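SusD superfamily protein (Bacteroides thetaiotaomicron VPI-5482, PDB 3HDX) probably binds polysaccharide at the outer membrane, as a SusD-family protein and likely lipoprotein that takes part in carbohydrate uptake. Local coordinates at residues G211-A216 and A371-A376. Numbering follows the deposited sequence.
Sequences GNYAEA and AEALCA
The first turn of helix 213-226 meets the last turns of helix 363-376, far apart in sequence in the helix-rich SusD fold, mainly through one aromatic side chain, an example of alanines letting a ring lie close against a helix. Tyr-213 holds its CG anti to the carbonyl carbon (chi1 -73°), and its ring lies across the neighbouring helix, from Ala-376 and Ala-373 to Glu-372. The methyl of Ala-376 sits over one ring face, tightly, with CB 3.3 Å from Tyr-213 CD2. One turn back, Ala-373 approaches the ring obliquely, its CA 3.5 Å from Tyr-213 CD1. Packing slackens toward Ala-216, whose CB stays 4.4 Å from that of Ala-373. On the open side Asn-212, partly exposed and outside the interface, caps its helix, OD1 accepting from Glu-215 N at 3.3 Å; exposed Ala-214 points its CB away. At the ring's far end, extended Glu-372 brings its carboxylate to the phenol edge, the planes 62° apart. Tyr-213 OH donates a short 2.5 Å bond to the anti lone pair of Glu-372 OE2, which also forms a salt bridge with Arg-436 of helix 430-441. A phenylalanine here lacks the hydroxyl and would probably leave Glu-372 OE2 less well satisfied and its carboxylate less firmly placed. With phenol and guanidinium sharing one oxygen, the negative charge is likely to be stabilised where three helices meet within an otherwise apolar contact.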
loop_
_atom_site.group_PDB
_atom_site.type_symbol
_atom_site.label_atom_id
_atom_site.label_comp_id
_atom_site.label_asym_id
_atom_site.label_seq_id
_atom_site.Cartn_x
_atom_site.Cartn_y
_atom_site.Cartn_z
ATOM N N GLY A 211 13.403 0.727 -10.661
ATOM C CA GLY A 211 14.374 -0.255 -11.137
ATOM C C GLY A 211 15.718 -0.206 -10.446
ATOM O O GLY A 211 16.670 -0.837 -10.918
ATOM N N ASN A 212 15.791 0.521 -9.323
ATOM C CA ASN A 212 17.032 0.643 -8.541
ATOM C C ASN A 212 17.035 -0.472 -7.519
ATOM O O ASN A 212 16.798 -0.266 -6.325
ATOM C CB ASN A 212 17.157 2.002 -7.880
ATOM C CG ASN A 212 18.515 2.186 -7.135
ATOM O OD1 ASN A 212 19.342 1.245 -6.967
ATOM N ND2 ASN A 212 18.734 3.416 -6.693
ATOM N N TYR A 213 17.311 -1.677 -8.012
ATOM C CA TYR A 213 17.261 -2.844 -7.153
ATOM C C TYR A 213 18.401 -3.004 -6.168
ATOM O O TYR A 213 18.207 -3.649 -5.170
ATOM C CB TYR A 213 17.009 -4.100 -7.997
ATOM C CG TYR A 213 15.572 -4.180 -8.508
ATOM C CD1 TYR A 213 14.544 -4.473 -7.640
ATOM C CD2 TYR A 213 15.261 -4.015 -9.865
ATOM C CE1 TYR A 213 13.243 -4.607 -8.078
ATOM C CE2 TYR A 213 13.941 -4.152 -10.320
ATOM C CZ TYR A 213 12.935 -4.461 -9.409
ATOM O OH TYR A 213 11.615 -4.640 -9.799
ATOM N N ALA A 214 19.565 -2.438 -6.457
ATOM C CA ALA A 214 20.651 -2.444 -5.483
ATOM C C ALA A 214 20.183 -1.772 -4.170
ATOM O O ALA A 214 20.339 -2.337 -3.087
ATOM C CB ALA A 214 21.915 -1.747 -6.048
ATOM N N GLU A 215 19.567 -0.601 -4.289
ATOM C CA GLU A 215 19.051 0.120 -3.126
ATOM C C GLU A 215 17.815 -0.575 -2.541
ATOM O O GLU A 215 17.678 -0.700 -1.293
ATOM C CB GLU A 215 18.792 1.593 -3.423
ATOM C CG GLU A 215 20.071 2.356 -3.694
ATOM C CD GLU A 215 19.855 3.880 -3.939
ATOM O OE1 GLU A 215 18.775 4.430 -3.752
ATOM O OE2 GLU A 215 20.771 4.556 -4.382
ATOM N N ALA A 216 16.940 -1.110 -3.410
ATOM C CA ALA A 216 15.769 -1.822 -2.911
ATOM C C ALA A 216 16.186 -3.025 -2.042
ATOM O O ALA A 216 15.573 -3.304 -1.015
ATOM C CB ALA A 216 14.855 -2.294 -4.049
ATOM N N ALA A 371 13.562 -10.822 -2.621
ATOM C CA ALA A 371 13.744 -11.884 -3.636
ATOM C C ALA A 371 13.748 -11.315 -5.061
ATOM O O ALA A 371 14.633 -11.611 -5.860
ATOM C CB ALA A 371 12.716 -12.998 -3.451
ATOM N N GLU A 372 12.770 -10.475 -5.367
ATOM C CA GLU A 372 12.690 -9.800 -6.652
ATOM C C GLU A 372 13.987 -9.024 -6.937
ATOM O O GLU A 372 14.558 -9.157 -8.029
ATOM C CB GLU A 372 11.471 -8.871 -6.631
ATOM C CG GLU A 372 11.291 -7.861 -7.761
ATOM C CD GLU A 372 10.103 -6.928 -7.526
ATOM O OE1 GLU A 372 9.173 -7.271 -6.733
ATOM O OE2 GLU A 372 10.103 -5.857 -8.160
ATOM N N ALA A 373 14.439 -8.237 -5.950
ATOM C CA ALA A 373 15.642 -7.416 -6.089
ATOM C C ALA A 373 16.898 -8.266 -6.334
ATOM O O ALA A 373 17.692 -7.974 -7.209
ATOM C CB ALA A 373 15.826 -6.490 -4.867
ATOM N N LEU A 374 17.007 -9.365 -5.600
ATOM C CA LEU A 374 18.164 -10.255 -5.720
ATOM C C LEU A 374 18.202 -10.883 -7.121
ATOM O O LEU A 374 19.255 -10.927 -7.752
ATOM C CB LEU A 374 18.185 -11.309 -4.615
ATOM C CG LEU A 374 18.586 -10.762 -3.252
ATOM C CD1 LEU A 374 18.209 -11.727 -2.139
ATOM C CD2 LEU A 374 20.098 -10.437 -3.219
ATOM N N CYS A 375 17.041 -11.291 -7.645
ATOM C CA CYS A 375 16.990 -11.759 -9.038
ATOM C C CYS A 375 17.405 -10.683 -10.018
ATOM O O CYS A 375 18.195 -10.943 -10.952
ATOM C CB CYS A 375 15.610 -12.229 -9.396
ATOM S SG CYS A 375 15.188 -13.793 -8.636
ATOM N N ALA A 376 16.898 -9.467 -9.806
ATOM C CA ALA A 376 17.240 -8.347 -10.662
ATOM C C ALA A 376 18.757 -8.080 -10.714
ATOM O O ALA A 376 19.307 -7.685 -11.752
ATOM C CB ALA A 376 16.454 -7.079 -10.273
#